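Local coordinates for protein putative hydrolase (Agrobacterium vitis, PDB 3LLC) that probably acts as an alpha/beta-hydrolase esterase or thioesterase that removes fatty acyl groups from acylated protein cysteines, at residues R122-L127 against T135-M140; G116-L121 against N196-G201. One frame throughout, in Å; residues are numbered along the deposited sequence.

Contact 1. Residues R122-L127 against T135-M140. With EDO (1,2-ethanediol), chain E; EDO (1,2-ethanediol), chain C.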
loop_
_atom_site.group_PDB
_atom_site.type_symbol
_atom_site.label_atom_id
_atom_site.label_comp_id
_atom_site.label_asym_id
_atom_site.label_seq_id
_atom_site.Cartn_x
_atom_site.Cartn_y
_atom_site.Cartn_z
ATOM N N ARG A 122 -1.941 -7.328 -4.482
ATOM C CA ARG A 122 -1.464 -8.677 -4.104
ATOM C C ARG A 122 -2.303 -9.271 -2.943
ATOM O O ARG A 122 -2.597 -10.481 -2.926
ATOM C CB ARG A 122 0.033 -8.672 -3.707
ATOM C CG ARG A 122 1.002 -8.513 -4.929
ATOM C CD ARG A 122 1.097 -9.797 -5.787
ATOM N NE ARG A 122 1.607 -10.928 -5.028
ATOM C CZ ARG A 122 0.950 -12.061 -4.779
ATOM N NH1 ARG A 122 -0.270 -12.289 -5.267
ATOM N NH2 ARG A 122 1.533 -12.990 -4.056
ATOM N N LEU A 123 -2.668 -8.432 -1.976
ATOM C CA LEU A 123 -3.418 -8.904 -0.789
ATOM C C LEU A 123 -4.756 -9.472 -1.198
ATOM O O LEU A 123 -5.146 -10.545 -0.726
ATOM C CB LEU A 123 -3.603 -7.742 0.206
ATOM C CG LEU A 123 -4.210 -7.935 1.596
ATOM C CD1 LEU A 123 -3.521 -9.052 2.302
ATOM C CD2 LEU A 123 -4.060 -6.623 2.398
ATOM N N ILE A 124 -5.460 -8.786 -2.090
ATOM C CA ILE A 124 -6.766 -9.325 -2.550
ATOM C C ILE A 124 -6.615 -10.668 -3.269
ATOM O O ILE A 124 -7.425 -11.592 -3.061
ATOM C CB ILE A 124 -7.602 -8.245 -3.359
ATOM C CG1 ILE A 124 -9.042 -8.706 -3.586
ATOM C CG2 ILE A 124 -7.003 -7.910 -4.737
ATOM C CD1 ILE A 124 -9.889 -8.539 -2.377
ATOM N N GLN A 125 -5.538 -10.815 -4.050
ATOM C CA GLN A 125 -5.212 -12.099 -4.694
ATOM C C GLN A 125 -4.952 -13.205 -3.687
ATOM O O GLN A 125 -5.452 -14.326 -3.859
ATOM C CB GLN A 125 -4.004 -11.982 -5.683
ATOM C CG GLN A 125 -4.287 -11.057 -6.866
ATOM C CD GLN A 125 -3.085 -10.889 -7.810
ATOM O OE1 GLN A 125 -1.913 -10.971 -7.385
ATOM N NE2 GLN A 125 -3.374 -10.724 -9.101
ATOM N N GLU A 126 -4.225 -12.898 -2.613
ATOM C CA GLU A 126 -3.913 -13.889 -1.561
ATOM C C GLU A 126 -5.190 -14.306 -0.817
ATOM O O GLU A 126 -5.397 -15.476 -0.528
ATOM C CB GLU A 126 -2.887 -13.336 -0.538
ATOM C CG GLU A 126 -1.471 -13.062 -1.094
ATOM C CD GLU A 126 -0.533 -14.288 -1.073
ATOM O OE1 GLU A 126 0.057 -14.587 -0.006
ATOM O OE2 GLU A 126 -0.341 -14.918 -2.141
ATOM N N LEU A 127 -6.040 -13.334 -0.491
ATOM C CA LEU A 127 -7.324 -13.665 0.180
ATOM C C LEU A 127 -8.240 -14.498 -0.718
ATOM O O LEU A 127 -8.813 -15.512 -0.274
ATOM C CB LEU A 127 -8.033 -12.390 0.650
ATOM C CG LEU A 127 -7.294 -11.587 1.730
ATOM C CD1 LEU A 127 -7.965 -10.212 1.968
ATOM C CD2 LEU A 127 -7.187 -12.358 3.030
ATOM N N THR A 135 -12.409 -12.632 6.296
ATOM C CA THR A 135 -12.433 -11.244 5.833
ATOM C C THR A 135 -12.754 -11.073 4.340
ATOM O O THR A 135 -11.982 -11.488 3.483
ATOM C CB THR A 135 -11.085 -10.549 6.119
ATOM O OG1 THR A 135 -10.802 -10.622 7.529
ATOM C CG2 THR A 135 -11.150 -9.066 5.679
ATOM N N GLN A 136 -13.895 -10.435 4.062
ATOM C CA GLN A 136 -14.277 -10.048 2.709
ATOM C C GLN A 136 -13.767 -8.613 2.460
ATOM O O GLN A 136 -13.982 -7.750 3.287
ATOM C CB GLN A 136 -15.799 -10.074 2.542
ATOM C CG GLN A 136 -16.560 -11.236 3.229
ATOM C CD GLN A 136 -15.960 -12.623 2.972
ATOM O OE1 GLN A 136 -15.303 -12.854 1.961
ATOM N NE2 GLN A 136 -16.201 -13.551 3.898
ATOM N N VAL A 137 -13.137 -8.378 1.325
ATOM C CA VAL A 137 -12.736 -7.001 0.914
ATOM C C VAL A 137 -13.909 -6.382 0.149
ATOM O O VAL A 137 -14.312 -6.891 -0.914
ATOM C CB VAL A 137 -11.446 -7.000 0.093
ATOM C CG1 VAL A 137 -11.146 -5.574 -0.493
ATOM C CG2 VAL A 137 -10.278 -7.472 0.961
ATOM N N SER A 138 -14.505 -5.330 0.720
ATOM C CA SER A 138 -15.699 -4.708 0.142
ATOM C C SER A 138 -15.412 -3.530 -0.781
ATOM O O SER A 138 -16.322 -3.093 -1.489
ATOM C CB SER A 138 -16.687 -4.290 1.241
ATOM O OG SER A 138 -16.067 -3.448 2.183
ATOM N N GLY A 139 -14.178 -3.043 -0.784
ATOM C CA GLY A 139 -13.761 -1.954 -1.680
ATOM C C GLY A 139 -12.294 -1.610 -1.515
ATOM O O GLY A 139 -11.660 -2.011 -0.528
HETATM N N MSE A 140 -11.755 -0.861 -2.483
HETATM C CA MSE A 140 -10.337 -0.485 -2.468
HETATM C C MSE A 140 -10.216 0.939 -3.005
HETATM O O MSE A 140 -10.803 1.289 -4.041
HETATM C CB MSE A 140 -9.469 -1.455 -3.305
HETATM C CG MSE A 140 -9.471 -2.946 -2.848
HETATM SE SE MSE A 140 -8.609 -4.113 -4.195
HETATM C CE MSE A 140 -7.693 -2.626 -5.106
HETATM C C1 EDO E . -11.789 -10.877 -0.944
HETATM O O1 EDO E . -13.073 -10.458 -0.506
HETATM C C2 EDO E . -11.411 -12.116 -0.159
HETATM O O2 EDO E . -12.518 -13.012 -0.007
HETATM C C1 EDO C . -2.486 -12.213 -13.157
HETATM O O1 EDO C . -1.408 -11.839 -14.013
HETATM C C2 EDO C . -3.023 -10.941 -12.543
HETATM O O2 EDO C . -2.089 -10.518 -11.582
#
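Ile-124 pushes its CD1 methyl obliquely against Val-137: the methyl sits 3.3 Å from Val-137 CB, tighter than ordinary van der Waals contact, and also touches both valine methyls, with Val-137 CG2 at 3.5 Å from Ile-124 CD1. The isoleucine reaches that far because CG1 stands anti to the backbone N (chi1 -169°), which sends its longer branch out from the helix toward the strand. Its other branch, CG2, faces the selenium of Met-140, the selenomethionine at the far end of the strand segment, at a looser 4.2 Å. About one turn further along the helix, Leu-127 lies across Val-137 at about a right angle and lays CD1 against CG2 of the valine at 3.7 Å, so that Val-137 CG2 sits between the end methyls of both helix side chains. The two segments belong to a beta-alpha-beta unit of the alpha/beta-hydrolase fold: strand 107-113 leads into helix 115-128, and the chain returns through strand 136-143, parallel to the first. Here the helix and strand axes approach to 9.7 Å, with their directions 140° apart. On the sheet, Val-137 and Met-140 also rest on Leu-110 of strand 107-113, while Leu-127 reaches Leu-97 and Leu-100 of helix 89-103. The 1,2-ethanediol of chain E, probably from the crystallisation liquor, lies against Ile-124 and Leu-127. Its C1 lies 3.3 Å from Ile-124 CD1 and its C2 packs on Leu-127 CB, while its O1 accepts a bond of 2.8 Å from the backbone N of Val-137, nearly straight at 162°.

Contact 2. Residues G116-L121 against N196-G201. With EDO (1,2-ethanediol), chain C; EDO (1,2-ethanediol), chain D.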
loop_
_atom_site.group_PDB
_atom_site.type_symbol
_atom_site.label_atom_id
_atom_site.label_comp_id
_atom_site.label_asym_id
_atom_site.label_seq_id
_atom_site.Cartn_x
_atom_site.Cartn_y
_atom_site.Cartn_z
ATOM N N GLY A 116 1.941 0.863 -1.443
ATOM C CA GLY A 116 0.845 0.246 -0.703
ATOM C C GLY A 116 -0.307 -0.193 -1.619
ATOM O O GLY A 116 -1.058 -1.115 -1.287
ATOM N N GLY A 117 -0.459 0.479 -2.764
ATOM C CA GLY A 117 -1.400 0.071 -3.819
ATOM C C GLY A 117 -1.034 -1.241 -4.482
ATOM O O GLY A 117 -1.912 -2.065 -4.798
ATOM N N TRP A 118 0.270 -1.466 -4.674
ATOM C CA TRP A 118 0.766 -2.775 -5.180
ATOM C C TRP A 118 0.451 -3.854 -4.157
ATOM O O TRP A 118 -0.060 -4.932 -4.502
ATOM C CB TRP A 118 2.301 -2.700 -5.405
ATOM C CG TRP A 118 2.968 -3.865 -6.130
ATOM C CD1 TRP A 118 2.397 -5.011 -6.573
ATOM C CD2 TRP A 118 4.351 -3.927 -6.519
ATOM N NE1 TRP A 118 3.351 -5.806 -7.198
ATOM C CE2 TRP A 118 4.556 -5.156 -7.171
ATOM C CE3 TRP A 118 5.438 -3.065 -6.358
ATOM C CZ2 TRP A 118 5.805 -5.541 -7.685
ATOM C CZ3 TRP A 118 6.667 -3.439 -6.855
ATOM C CH2 TRP A 118 6.854 -4.664 -7.514
ATOM N N ILE A 119 0.774 -3.574 -2.896
ATOM C CA ILE A 119 0.552 -4.566 -1.844
ATOM C C ILE A 119 -0.964 -4.841 -1.687
ATOM O O ILE A 119 -1.354 -5.999 -1.517
ATOM C CB ILE A 119 1.288 -4.173 -0.519
ATOM C CG1 ILE A 119 2.811 -4.145 -0.764
ATOM C CG2 ILE A 119 0.950 -5.147 0.643
ATOM C CD1 ILE A 119 3.615 -3.562 0.388
ATOM N N ALA A 120 -1.806 -3.813 -1.808
ATOM C CA ALA A 120 -3.278 -4.008 -1.765
ATOM C C ALA A 120 -3.769 -4.972 -2.840
ATOM O O ALA A 120 -4.597 -5.861 -2.562
ATOM C CB ALA A 120 -4.025 -2.655 -1.906
ATOM N N LEU A 121 -3.257 -4.805 -4.065
ATOM C CA LEU A 121 -3.633 -5.691 -5.207
ATOM C C LEU A 121 -3.172 -7.140 -4.978
ATOM O O LEU A 121 -3.937 -8.091 -5.221
ATOM C CB LEU A 121 -3.065 -5.095 -6.516
ATOM C CG LEU A 121 -3.677 -3.768 -6.969
ATOM C CD1 LEU A 121 -2.831 -2.999 -8.017
ATOM C CD2 LEU A 121 -5.081 -4.060 -7.495
ATOM N N ASN A 196 6.244 -10.722 -7.685
ATOM C CA ASN A 196 4.961 -10.106 -7.346
ATOM C C ASN A 196 4.286 -9.282 -8.469
ATOM O O ASN A 196 3.370 -8.466 -8.225
ATOM C CB ASN A 196 5.164 -9.226 -6.097
ATOM C CG ASN A 196 5.406 -10.045 -4.853
ATOM O OD1 ASN A 196 4.444 -10.532 -4.246
ATOM N ND2 ASN A 196 6.700 -10.208 -4.443
ATOM N N ARG A 197 4.733 -9.491 -9.712
ATOM C CA ARG A 197 4.240 -8.687 -10.814
ATOM C C ARG A 197 2.741 -8.989 -11.008
ATOM O O ARG A 197 2.359 -10.166 -11.157
ATOM C CB ARG A 197 5.029 -8.990 -12.093
ATOM C CG ARG A 197 4.841 -7.977 -13.230
ATOM C CD ARG A 197 5.748 -8.310 -14.422
ATOM N NE ARG A 197 5.890 -7.149 -15.307
ATOM C CZ ARG A 197 6.800 -7.029 -16.267
ATOM N NH1 ARG A 197 7.655 -8.006 -16.532
ATOM N NH2 ARG A 197 6.845 -5.898 -16.981
ATOM N N VAL A 198 1.926 -7.952 -10.993
ATOM C CA VAL A 198 0.444 -8.097 -11.107
ATOM C C VAL A 198 -0.163 -7.731 -12.460
ATOM O O VAL A 198 -1.266 -8.229 -12.793
ATOM C CB VAL A 198 -0.316 -7.368 -9.944
ATOM C CG1 VAL A 198 0.063 -7.958 -8.593
ATOM C CG2 VAL A 198 -0.112 -5.828 -9.944
HETATM N N MSE A 199 0.526 -6.896 -13.270
HETATM C CA MSE A 199 -0.013 -6.449 -14.559
HETATM C C MSE A 199 0.494 -7.220 -15.790
HETATM O O MSE A 199 0.339 -6.748 -16.911
HETATM C CB MSE A 199 0.175 -4.920 -14.728
HETATM C CG MSE A 199 -0.537 -4.104 -13.639
HETATM SE SE MSE A 199 -0.535 -2.160 -14.023
HETATM C CE MSE A 199 1.414 -1.960 -13.920
ATOM N N ALA A 200 1.087 -8.397 -15.605
ATOM C CA ALA A 200 1.410 -9.250 -16.748
ATOM C C ALA A 200 0.131 -9.976 -17.257
ATOM O O ALA A 200 0.125 -10.531 -18.342
ATOM C CB ALA A 200 2.551 -10.278 -16.447
ATOM N N GLY A 201 -0.941 -9.950 -16.459
ATOM C CA GLY A 201 -2.271 -10.419 -16.919
ATOM C C GLY A 201 -3.399 -9.624 -16.277
ATOM O O GLY A 201 -3.163 -8.561 -15.757
HETATM C C1 EDO C . -2.486 -12.213 -13.157
HETATM O O1 EDO C . -1.408 -11.839 -14.013
HETATM C C2 EDO C . -3.023 -10.941 -12.543
HETATM O O2 EDO C . -2.089 -10.518 -11.582
HETATM C C1 EDO D . 2.144 -12.694 -8.625
HETATM O O1 EDO D . 2.325 -13.728 -7.632
HETATM C C2 EDO D . 0.757 -12.081 -8.532
HETATM O O2 EDO D . 0.053 -12.194 -9.767
#
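The backbones of helical residues 116-121 and the irregular segment 196-201 stay well apart, Leu-121 and Val-198 being the nearest pair with CA atoms 7.6 Å from each other, so side chains from both segments close the distance. The helix follows what looks like the nucleophile elbow of an alpha/beta hydrolase, a GxSxG pattern in which Gly-116 is the last glycine; the other segment is part of the loop that runs from helix 187-195 to strand 209-214. Trp-118 makes the polar link. A chi1 of -171° places CG opposite the backbone N and turns the indole toward the loop, where it presents the NE1 edge to the backbone carbonyl of Asn-196. NE1 gives its hydrogen to Asn-196 O over 2.9 Å, at 164°. The oxygen lies almost in the indole plane, yet seen from the carbonyl the donor stands 46° above the peptide plane. The Asn-196 side chain crosses the indole at about a right angle, with CB 4.0 Å from NE1 of Trp-118. Its amide is held by others: OD1 by Arg-122, ND2 by Ser-90 and Asp-192. Phe-149 meets the Trp-118 ring with its own ring steeply inclined to it. Val-198 sits beside this bond and gives the apolar part of the contact, its backbone N bonded to the carboxylate of Asp-148. Its two methyls divide the work: Val-198 CG2 faces Leu-121 CD1 at 4.4 Å, while Val-198 CG1 lies near the indole plane, 4.2 Å from Trp-118 NE1.

Following the chain from the N terminus, strand 107-113 runs into helix 115-128, whose first half supplies contact 2 and whose second half supplies contact 1. Contact 1 closes first, a short loop in which the chain leaves the helix and returns as strand 136-143 of the central sheet. Contact 2 closes only after 74 intervening residues, when the loop following helix 187-195 comes back to the helix, so contact 1 is nested inside it. The two also touch directly: Arg-122 CD packs on Val-198 CG1 at 3.5 Å, and the ethanediol of chain C is bonded to both Gln-125 NE2 and Val-198 O. Helix 115-128 thus ties the sheet to the loop leading into strand 209-214.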